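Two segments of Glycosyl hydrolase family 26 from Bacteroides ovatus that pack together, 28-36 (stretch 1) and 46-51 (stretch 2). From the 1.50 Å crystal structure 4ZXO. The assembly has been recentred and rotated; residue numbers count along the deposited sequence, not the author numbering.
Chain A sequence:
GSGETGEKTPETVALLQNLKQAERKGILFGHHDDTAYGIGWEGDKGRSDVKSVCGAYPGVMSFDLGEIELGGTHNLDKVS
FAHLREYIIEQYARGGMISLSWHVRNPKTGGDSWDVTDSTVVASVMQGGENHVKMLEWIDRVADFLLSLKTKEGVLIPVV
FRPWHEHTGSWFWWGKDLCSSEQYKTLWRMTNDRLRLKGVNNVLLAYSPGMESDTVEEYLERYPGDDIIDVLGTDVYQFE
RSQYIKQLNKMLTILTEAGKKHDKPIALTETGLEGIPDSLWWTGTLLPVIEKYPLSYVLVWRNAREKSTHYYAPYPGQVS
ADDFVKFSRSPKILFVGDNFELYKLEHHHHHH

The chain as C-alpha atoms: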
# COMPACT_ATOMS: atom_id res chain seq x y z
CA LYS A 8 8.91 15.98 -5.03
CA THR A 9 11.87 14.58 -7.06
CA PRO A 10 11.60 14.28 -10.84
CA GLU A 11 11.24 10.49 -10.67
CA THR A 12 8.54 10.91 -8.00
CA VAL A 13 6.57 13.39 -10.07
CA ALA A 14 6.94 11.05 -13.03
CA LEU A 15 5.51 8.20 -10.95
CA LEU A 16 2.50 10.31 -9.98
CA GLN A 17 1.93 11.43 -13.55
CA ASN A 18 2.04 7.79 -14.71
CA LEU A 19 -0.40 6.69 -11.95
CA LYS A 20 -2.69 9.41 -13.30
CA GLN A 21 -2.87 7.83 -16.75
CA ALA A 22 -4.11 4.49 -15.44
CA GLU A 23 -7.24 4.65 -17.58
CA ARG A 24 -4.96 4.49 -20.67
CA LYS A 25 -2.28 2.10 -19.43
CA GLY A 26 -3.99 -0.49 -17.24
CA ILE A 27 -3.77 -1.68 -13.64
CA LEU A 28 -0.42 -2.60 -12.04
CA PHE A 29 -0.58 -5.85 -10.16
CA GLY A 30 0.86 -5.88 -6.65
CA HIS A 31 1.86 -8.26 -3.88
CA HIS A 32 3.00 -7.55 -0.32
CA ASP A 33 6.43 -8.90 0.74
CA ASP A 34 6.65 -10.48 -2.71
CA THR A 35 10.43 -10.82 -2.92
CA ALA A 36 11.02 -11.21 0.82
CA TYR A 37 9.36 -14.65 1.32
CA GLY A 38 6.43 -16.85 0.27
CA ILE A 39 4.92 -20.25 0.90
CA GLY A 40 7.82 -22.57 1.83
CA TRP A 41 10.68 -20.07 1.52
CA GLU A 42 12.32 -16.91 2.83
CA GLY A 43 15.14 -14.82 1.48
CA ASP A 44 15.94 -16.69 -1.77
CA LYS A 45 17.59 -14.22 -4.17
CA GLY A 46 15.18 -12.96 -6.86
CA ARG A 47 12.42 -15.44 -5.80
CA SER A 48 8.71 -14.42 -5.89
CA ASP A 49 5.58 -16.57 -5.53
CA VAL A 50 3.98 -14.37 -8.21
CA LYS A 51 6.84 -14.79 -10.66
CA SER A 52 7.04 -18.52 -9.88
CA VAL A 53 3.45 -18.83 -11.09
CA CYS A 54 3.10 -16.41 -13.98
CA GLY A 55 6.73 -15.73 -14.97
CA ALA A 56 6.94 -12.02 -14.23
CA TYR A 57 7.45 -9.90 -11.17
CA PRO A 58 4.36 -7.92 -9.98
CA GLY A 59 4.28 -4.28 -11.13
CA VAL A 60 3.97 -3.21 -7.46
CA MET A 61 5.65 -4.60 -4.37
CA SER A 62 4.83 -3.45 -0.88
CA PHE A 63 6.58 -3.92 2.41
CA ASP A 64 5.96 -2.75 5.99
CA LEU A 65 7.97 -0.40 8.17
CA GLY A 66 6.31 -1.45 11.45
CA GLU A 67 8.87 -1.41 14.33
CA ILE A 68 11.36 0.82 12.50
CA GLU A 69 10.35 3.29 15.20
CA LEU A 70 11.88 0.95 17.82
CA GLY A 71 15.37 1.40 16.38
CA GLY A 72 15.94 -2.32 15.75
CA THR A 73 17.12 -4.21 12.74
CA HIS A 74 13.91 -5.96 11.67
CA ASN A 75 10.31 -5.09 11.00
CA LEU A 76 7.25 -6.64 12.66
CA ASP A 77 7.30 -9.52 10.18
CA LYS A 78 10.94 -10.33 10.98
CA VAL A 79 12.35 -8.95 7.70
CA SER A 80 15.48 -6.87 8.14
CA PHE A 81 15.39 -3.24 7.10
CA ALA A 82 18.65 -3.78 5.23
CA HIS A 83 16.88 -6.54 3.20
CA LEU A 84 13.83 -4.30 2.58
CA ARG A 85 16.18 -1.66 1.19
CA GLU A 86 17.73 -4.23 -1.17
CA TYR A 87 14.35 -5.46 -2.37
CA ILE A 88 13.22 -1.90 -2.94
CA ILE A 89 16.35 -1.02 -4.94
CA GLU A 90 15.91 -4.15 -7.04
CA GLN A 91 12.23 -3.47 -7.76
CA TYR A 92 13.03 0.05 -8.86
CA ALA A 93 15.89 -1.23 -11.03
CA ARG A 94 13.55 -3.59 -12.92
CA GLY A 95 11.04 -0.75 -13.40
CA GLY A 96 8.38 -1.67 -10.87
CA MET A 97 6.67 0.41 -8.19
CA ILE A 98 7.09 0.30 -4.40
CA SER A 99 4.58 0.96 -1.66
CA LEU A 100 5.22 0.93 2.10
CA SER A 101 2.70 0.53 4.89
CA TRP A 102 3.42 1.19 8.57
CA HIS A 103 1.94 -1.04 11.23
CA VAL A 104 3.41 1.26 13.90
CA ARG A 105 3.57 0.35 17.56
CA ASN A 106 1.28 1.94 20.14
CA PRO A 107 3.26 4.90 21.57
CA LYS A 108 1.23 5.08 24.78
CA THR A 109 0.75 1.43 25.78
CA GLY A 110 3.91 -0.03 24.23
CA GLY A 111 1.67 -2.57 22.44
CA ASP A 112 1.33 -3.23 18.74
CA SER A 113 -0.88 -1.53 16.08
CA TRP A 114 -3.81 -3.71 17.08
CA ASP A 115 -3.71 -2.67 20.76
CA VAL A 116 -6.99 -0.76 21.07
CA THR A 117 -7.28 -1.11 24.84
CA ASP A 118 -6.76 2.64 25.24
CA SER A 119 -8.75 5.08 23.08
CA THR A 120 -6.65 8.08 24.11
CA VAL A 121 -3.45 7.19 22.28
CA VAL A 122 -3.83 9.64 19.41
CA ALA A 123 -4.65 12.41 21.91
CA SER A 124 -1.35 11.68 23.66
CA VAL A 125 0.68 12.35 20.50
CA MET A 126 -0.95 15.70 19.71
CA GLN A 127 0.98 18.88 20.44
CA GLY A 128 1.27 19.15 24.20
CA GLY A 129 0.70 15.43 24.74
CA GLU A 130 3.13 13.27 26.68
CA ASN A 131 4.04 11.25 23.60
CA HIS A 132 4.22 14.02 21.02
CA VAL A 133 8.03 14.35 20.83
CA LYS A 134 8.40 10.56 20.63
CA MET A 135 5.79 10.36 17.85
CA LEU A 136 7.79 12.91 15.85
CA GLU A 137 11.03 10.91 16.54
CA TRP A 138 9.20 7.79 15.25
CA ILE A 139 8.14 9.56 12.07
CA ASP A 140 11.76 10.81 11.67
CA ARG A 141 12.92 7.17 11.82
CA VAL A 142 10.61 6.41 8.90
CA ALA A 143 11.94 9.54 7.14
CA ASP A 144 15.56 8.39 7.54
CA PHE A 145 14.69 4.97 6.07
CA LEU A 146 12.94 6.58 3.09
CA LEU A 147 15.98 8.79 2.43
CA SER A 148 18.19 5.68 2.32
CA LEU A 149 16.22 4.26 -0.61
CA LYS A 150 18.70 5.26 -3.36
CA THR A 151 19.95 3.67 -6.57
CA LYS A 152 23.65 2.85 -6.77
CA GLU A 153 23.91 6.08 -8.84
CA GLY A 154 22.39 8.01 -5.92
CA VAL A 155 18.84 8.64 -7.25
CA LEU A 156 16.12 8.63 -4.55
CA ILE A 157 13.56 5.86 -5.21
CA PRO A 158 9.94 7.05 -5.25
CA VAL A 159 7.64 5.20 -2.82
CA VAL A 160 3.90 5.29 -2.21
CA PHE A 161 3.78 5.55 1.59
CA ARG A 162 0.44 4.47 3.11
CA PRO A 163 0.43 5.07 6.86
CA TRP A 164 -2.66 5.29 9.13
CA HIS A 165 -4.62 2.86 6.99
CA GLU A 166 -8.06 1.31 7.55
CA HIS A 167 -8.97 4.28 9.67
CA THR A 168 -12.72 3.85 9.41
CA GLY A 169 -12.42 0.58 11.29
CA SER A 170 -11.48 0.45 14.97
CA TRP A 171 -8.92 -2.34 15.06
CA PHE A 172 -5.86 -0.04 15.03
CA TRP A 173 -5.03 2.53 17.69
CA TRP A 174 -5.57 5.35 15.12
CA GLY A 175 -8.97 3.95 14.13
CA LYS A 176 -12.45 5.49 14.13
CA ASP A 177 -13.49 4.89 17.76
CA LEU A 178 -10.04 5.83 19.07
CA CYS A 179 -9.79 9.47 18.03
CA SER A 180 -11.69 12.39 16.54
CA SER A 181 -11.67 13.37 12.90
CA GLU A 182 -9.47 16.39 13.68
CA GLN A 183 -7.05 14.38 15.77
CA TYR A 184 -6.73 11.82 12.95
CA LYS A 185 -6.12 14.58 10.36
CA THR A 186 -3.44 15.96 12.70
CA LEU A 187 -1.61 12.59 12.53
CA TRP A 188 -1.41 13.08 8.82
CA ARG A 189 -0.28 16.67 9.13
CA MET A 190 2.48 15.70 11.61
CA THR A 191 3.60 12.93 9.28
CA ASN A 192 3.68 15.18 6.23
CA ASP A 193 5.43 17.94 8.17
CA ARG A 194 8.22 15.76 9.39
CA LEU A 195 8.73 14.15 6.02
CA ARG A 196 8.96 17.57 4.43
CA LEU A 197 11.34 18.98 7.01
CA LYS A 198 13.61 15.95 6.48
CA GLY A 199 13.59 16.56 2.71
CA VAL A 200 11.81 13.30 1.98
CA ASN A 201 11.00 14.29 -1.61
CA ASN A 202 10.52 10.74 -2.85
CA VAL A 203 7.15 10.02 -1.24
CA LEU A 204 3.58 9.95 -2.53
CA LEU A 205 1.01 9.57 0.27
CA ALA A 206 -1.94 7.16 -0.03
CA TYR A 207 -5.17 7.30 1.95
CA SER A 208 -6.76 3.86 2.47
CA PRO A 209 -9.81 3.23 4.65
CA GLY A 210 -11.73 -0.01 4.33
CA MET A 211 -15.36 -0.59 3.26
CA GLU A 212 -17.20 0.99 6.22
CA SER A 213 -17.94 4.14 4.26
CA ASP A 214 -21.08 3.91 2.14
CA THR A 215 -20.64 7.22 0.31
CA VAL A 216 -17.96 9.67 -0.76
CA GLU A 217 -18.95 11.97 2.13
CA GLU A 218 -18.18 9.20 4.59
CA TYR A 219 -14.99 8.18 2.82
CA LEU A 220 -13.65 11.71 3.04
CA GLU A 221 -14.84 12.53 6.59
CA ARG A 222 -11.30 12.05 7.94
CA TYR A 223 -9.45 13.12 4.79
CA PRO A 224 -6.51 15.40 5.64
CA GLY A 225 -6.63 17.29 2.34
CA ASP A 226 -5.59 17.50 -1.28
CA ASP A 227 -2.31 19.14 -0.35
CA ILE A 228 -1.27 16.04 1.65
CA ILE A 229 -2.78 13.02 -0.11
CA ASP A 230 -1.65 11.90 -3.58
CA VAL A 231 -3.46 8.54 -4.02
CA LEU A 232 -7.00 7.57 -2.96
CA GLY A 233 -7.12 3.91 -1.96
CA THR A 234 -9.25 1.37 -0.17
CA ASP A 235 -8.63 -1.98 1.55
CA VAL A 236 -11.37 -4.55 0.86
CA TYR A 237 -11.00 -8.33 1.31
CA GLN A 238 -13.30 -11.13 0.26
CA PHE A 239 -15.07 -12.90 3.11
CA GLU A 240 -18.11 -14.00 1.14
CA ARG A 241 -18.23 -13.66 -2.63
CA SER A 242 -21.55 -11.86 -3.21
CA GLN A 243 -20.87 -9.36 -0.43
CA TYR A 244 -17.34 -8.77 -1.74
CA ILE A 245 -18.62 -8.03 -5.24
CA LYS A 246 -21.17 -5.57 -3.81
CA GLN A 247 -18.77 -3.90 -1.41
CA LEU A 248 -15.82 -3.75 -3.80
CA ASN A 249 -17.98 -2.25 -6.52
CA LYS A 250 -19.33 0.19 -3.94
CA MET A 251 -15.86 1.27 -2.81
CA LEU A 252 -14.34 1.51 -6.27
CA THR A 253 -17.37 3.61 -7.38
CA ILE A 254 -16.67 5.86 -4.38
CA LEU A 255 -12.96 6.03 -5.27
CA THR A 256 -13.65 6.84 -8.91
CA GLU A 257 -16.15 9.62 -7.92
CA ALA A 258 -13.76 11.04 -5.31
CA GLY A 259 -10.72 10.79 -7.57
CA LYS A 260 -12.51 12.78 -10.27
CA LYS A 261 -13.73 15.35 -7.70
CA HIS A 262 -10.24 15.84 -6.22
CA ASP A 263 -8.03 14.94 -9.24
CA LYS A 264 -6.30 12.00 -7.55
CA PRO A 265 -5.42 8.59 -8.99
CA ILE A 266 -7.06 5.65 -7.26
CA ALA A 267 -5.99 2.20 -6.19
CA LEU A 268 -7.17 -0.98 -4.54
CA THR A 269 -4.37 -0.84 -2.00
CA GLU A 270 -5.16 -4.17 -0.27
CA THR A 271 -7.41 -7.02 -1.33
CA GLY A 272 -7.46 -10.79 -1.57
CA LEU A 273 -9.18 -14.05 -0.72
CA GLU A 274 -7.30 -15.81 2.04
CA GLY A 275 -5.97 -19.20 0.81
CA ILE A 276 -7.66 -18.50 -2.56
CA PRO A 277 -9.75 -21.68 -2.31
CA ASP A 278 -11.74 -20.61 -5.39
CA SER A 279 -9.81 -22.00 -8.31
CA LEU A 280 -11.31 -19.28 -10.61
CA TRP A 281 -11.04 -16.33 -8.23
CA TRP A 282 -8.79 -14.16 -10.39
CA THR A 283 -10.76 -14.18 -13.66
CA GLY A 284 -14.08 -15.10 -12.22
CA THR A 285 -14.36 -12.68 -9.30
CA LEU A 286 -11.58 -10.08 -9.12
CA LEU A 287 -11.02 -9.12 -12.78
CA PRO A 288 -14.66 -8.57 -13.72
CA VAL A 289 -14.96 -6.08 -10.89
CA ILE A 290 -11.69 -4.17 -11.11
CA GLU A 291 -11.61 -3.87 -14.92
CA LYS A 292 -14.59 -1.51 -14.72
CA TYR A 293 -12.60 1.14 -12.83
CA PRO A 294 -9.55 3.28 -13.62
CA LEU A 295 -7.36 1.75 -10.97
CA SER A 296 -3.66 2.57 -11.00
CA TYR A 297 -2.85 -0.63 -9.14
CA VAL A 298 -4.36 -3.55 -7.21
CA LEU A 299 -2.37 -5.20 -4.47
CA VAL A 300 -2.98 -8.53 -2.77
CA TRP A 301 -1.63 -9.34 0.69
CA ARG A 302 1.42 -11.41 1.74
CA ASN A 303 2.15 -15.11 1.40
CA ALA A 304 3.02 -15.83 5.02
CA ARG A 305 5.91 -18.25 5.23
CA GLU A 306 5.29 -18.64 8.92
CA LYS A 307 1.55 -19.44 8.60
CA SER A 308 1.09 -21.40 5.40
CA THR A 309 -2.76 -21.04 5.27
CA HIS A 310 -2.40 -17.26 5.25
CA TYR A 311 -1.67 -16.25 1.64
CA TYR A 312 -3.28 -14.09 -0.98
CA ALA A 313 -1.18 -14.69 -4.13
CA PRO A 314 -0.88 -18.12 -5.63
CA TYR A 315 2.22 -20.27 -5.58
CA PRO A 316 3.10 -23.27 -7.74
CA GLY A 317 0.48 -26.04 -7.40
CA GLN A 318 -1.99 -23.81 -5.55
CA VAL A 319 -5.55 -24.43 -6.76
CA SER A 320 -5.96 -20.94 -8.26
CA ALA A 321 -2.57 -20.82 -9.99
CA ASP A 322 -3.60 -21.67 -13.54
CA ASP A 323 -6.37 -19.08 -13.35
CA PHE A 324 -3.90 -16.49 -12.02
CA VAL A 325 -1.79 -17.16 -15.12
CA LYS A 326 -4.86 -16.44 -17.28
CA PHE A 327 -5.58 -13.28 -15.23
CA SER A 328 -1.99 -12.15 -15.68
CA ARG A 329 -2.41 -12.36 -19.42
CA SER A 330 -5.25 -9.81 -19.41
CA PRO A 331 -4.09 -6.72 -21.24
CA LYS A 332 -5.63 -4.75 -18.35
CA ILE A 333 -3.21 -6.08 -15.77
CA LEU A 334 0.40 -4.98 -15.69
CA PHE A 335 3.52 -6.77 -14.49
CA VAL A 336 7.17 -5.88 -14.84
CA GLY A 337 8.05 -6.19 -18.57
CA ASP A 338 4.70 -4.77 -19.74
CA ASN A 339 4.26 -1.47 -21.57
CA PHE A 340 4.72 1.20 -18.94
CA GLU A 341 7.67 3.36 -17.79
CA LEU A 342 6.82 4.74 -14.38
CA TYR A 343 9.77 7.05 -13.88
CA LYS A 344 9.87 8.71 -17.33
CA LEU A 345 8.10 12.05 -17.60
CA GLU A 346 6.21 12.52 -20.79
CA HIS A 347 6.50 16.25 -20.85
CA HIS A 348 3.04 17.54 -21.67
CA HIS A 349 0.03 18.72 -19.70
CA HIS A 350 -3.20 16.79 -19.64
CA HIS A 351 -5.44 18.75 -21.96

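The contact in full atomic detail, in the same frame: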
# COMPACT_ATOMS: atom_id res chain seq x y z
N LEU A 28 -1.58 -1.83 -12.54
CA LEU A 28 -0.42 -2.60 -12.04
C LEU A 28 -0.84 -3.62 -11.04
O LEU A 28 -1.61 -3.31 -10.16
CB LEU A 28 0.60 -1.65 -11.39
CG LEU A 28 1.26 -0.64 -12.35
CD1 LEU A 28 1.79 0.60 -11.55
CD2 LEU A 28 2.37 -1.31 -13.15
N PHE A 29 -0.30 -4.84 -11.16
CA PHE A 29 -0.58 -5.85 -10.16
C PHE A 29 0.46 -5.85 -9.06
O PHE A 29 1.67 -5.82 -9.36
CB PHE A 29 -0.64 -7.23 -10.78
CG PHE A 29 -1.05 -8.29 -9.79
CD1 PHE A 29 -2.39 -8.40 -9.38
CD2 PHE A 29 -0.12 -9.11 -9.18
CE1 PHE A 29 -2.78 -9.36 -8.40
CE2 PHE A 29 -0.51 -10.05 -8.22
CZ PHE A 29 -1.83 -10.19 -7.84
N GLY A 30 0.00 -5.98 -7.80
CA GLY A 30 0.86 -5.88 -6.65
C GLY A 30 0.77 -7.06 -5.68
O GLY A 30 -0.27 -7.71 -5.57
N HIS A 31 1.85 -7.27 -4.93
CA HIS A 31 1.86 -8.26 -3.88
C HIS A 31 2.75 -7.78 -2.73
O HIS A 31 3.90 -7.37 -2.95
CB HIS A 31 2.38 -9.58 -4.46
CG HIS A 31 2.36 -10.73 -3.48
ND1 HIS A 31 3.36 -11.69 -3.45
CD2 HIS A 31 1.45 -11.10 -2.54
CE1 HIS A 31 3.08 -12.59 -2.52
NE2 HIS A 31 1.93 -12.24 -1.93
N HIS A 32 2.24 -7.88 -1.52
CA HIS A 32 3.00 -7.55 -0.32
C HIS A 32 4.08 -8.61 -0.02
O HIS A 32 3.86 -9.82 -0.13
CB HIS A 32 2.04 -7.41 0.89
CG HIS A 32 2.68 -6.77 2.09
ND1 HIS A 32 2.84 -5.38 2.21
CD2 HIS A 32 3.22 -7.31 3.21
CE1 HIS A 32 3.44 -5.12 3.36
NE2 HIS A 32 3.67 -6.27 4.00
N ASP A 33 5.25 -8.10 0.34
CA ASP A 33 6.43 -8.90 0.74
C ASP A 33 6.84 -9.89 -0.36
O ASP A 33 7.41 -10.94 -0.08
CB ASP A 33 6.16 -9.59 2.09
CG ASP A 33 6.39 -8.66 3.26
OD1 ASP A 33 7.06 -7.62 3.06
OD2 ASP A 33 5.89 -8.97 4.38
N ASP A 34 6.57 -9.51 -1.63
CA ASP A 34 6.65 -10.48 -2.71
C ASP A 34 8.03 -11.12 -2.88
O ASP A 34 8.13 -12.35 -3.11
CB ASP A 34 6.27 -9.78 -4.03
CG ASP A 34 6.20 -10.79 -5.18
OD1 ASP A 34 5.31 -11.67 -5.14
OD2 ASP A 34 7.06 -10.73 -6.08
N THR A 35 9.08 -10.31 -2.75
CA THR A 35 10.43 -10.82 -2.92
C THR A 35 11.14 -11.06 -1.60
O THR A 35 12.34 -11.43 -1.60
CB THR A 35 11.25 -9.85 -3.77
OG1 THR A 35 10.98 -8.50 -3.31
CG2 THR A 35 10.84 -9.97 -5.23
N ALA A 36 10.43 -10.91 -0.49
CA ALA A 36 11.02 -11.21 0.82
C ALA A 36 10.83 -12.69 1.22
O ALA A 36 11.73 -13.29 1.80
CB ALA A 36 10.43 -10.30 1.88
N GLY A 46 16.03 -13.12 -5.69
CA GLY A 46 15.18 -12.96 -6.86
C GLY A 46 13.86 -13.74 -6.85
O GLY A 46 13.08 -13.60 -7.80
N ARG A 47 13.61 -14.57 -5.82
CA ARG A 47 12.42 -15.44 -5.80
C ARG A 47 11.16 -14.62 -5.48
O ARG A 47 11.27 -13.53 -4.90
CB ARG A 47 12.59 -16.60 -4.77
CG ARG A 47 11.52 -17.67 -4.83
CD ARG A 47 11.98 -18.94 -4.12
NE ARG A 47 10.93 -19.92 -4.06
CZ ARG A 47 11.06 -21.12 -3.50
NH1 ARG A 47 12.18 -21.47 -2.90
NH2 ARG A 47 10.03 -21.94 -3.51
N SER A 48 10.00 -15.12 -5.95
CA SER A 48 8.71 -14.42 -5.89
C SER A 48 7.62 -15.44 -6.12
O SER A 48 7.69 -16.14 -7.16
CB SER A 48 8.63 -13.36 -6.97
OG SER A 48 7.27 -13.05 -7.28
N ASP A 49 6.63 -15.59 -5.22
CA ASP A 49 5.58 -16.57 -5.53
C ASP A 49 4.81 -16.14 -6.79
O ASP A 49 4.37 -17.00 -7.59
CB ASP A 49 4.62 -16.73 -4.37
CG ASP A 49 5.15 -17.64 -3.30
OD1 ASP A 49 6.24 -18.26 -3.49
OD2 ASP A 49 4.43 -17.79 -2.30
N VAL A 50 4.64 -14.84 -6.98
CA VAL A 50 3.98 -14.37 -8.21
C VAL A 50 4.76 -14.73 -9.48
O VAL A 50 4.20 -15.32 -10.41
CB VAL A 50 3.73 -12.84 -8.13
CG1 VAL A 50 3.29 -12.28 -9.48
CG2 VAL A 50 2.65 -12.60 -7.08
N LYS A 51 6.05 -14.44 -9.50
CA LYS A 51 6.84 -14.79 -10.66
C LYS A 51 6.91 -16.29 -10.84
O LYS A 51 6.85 -16.78 -11.97
CB LYS A 51 8.26 -14.18 -10.52
CG LYS A 51 9.16 -14.39 -11.76
CD LYS A 51 10.45 -13.63 -11.58
CE LYS A 51 11.46 -13.91 -12.70
NZ LYS A 51 12.27 -15.12 -12.36
O HOH W 1 6.20 -14.20 -2.63

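Stretch 1 leaves a β-strand, turns at H31 to D34 and runs on as a loop, while stretch 2 is a loop that leads into the first turn of a helix beginning at D49. The contact is small, burying 285 Å² over both sides, and it centres on the carboxylate of D34 and the N-terminal end of that helix.

L28 is buried but lies out of reach of stretch 2. The first contact along the strand is made by F29, whose CA-to-CB bond points toward stretch 2 and whose t rotamer carries the ring to V50. There F29 CE2 lies 4.2 Å from V50 CG2, and the methyl sits at the edge of the ring, near its plane. Both side chains are apolar, so this corner of the contact excludes solvent without leaving a polar group unpaired. G30, next in the strand, makes no contact.

The CA-to-CB bond of H31 also points toward stretch 2, with chi1 at t. Its ring meets the same methyl group, H31 ND1 lying 3.8 Å from V50 CG2, and H31 ND1 also donates to D34 OD1 at 2.6 Å, with an N-H...acceptor angle of 171°. H31 NE2 is hydrogen-bonded elsewhere in the structure, so both ring nitrogens of this buried histidine are engaged.

H32 and D33 do not touch stretch 2. They occupy the middle of the type II turn from H31 to D34, which brings D34 back within reach of the histidine; just beyond it, A36 N donates to D33 O at 3.0 Å.

D34 links the two stretches. Its CA-to-CB bond points sideways, but with chi1 at t the carboxylate comes nearer to stretch 2. While D34 OD1 accepts the hydrogen bond from H31 ND1, D34 OD2 accepts from S48 OG at 2.6 Å, so one aspartate bridges the strand and the helix start. D34 OD1 also lies 3.4 Å from V50 CG2, placing that methyl beside F29, H31 and D34 alike. S48 is the N-cap of the helix: S48 OG accepts from K51 N at 2.9 Å, with an N-H...acceptor angle of 177°, while donating to D34 OD2. A serine suits this place because its short hydroxyl can serve both roles at once. The backbone of D34 adds a second link, since a water donates to D34 O at 2.7 Å and accepts from D49 N at 3.0 Å, giving that amide at the start of the helix a partner. D34 O also receives a CA-H...O contact from S48 CA at 3.5 Å.

T35 and S48 are the residues whose CA atoms are nearest across the stretches, T35 CA lying 5.0 Å from S48 CA. A second CA-H...O contact joins T35 CA to R47 O at 3.5 Å; this carbonyl is buried by the contact and has no conventional hydrogen-bond partner in the model. The end of the R47 side chain leads away, the CA-to-CB bond of A36 points away, and A36 makes no contact with stretch 2.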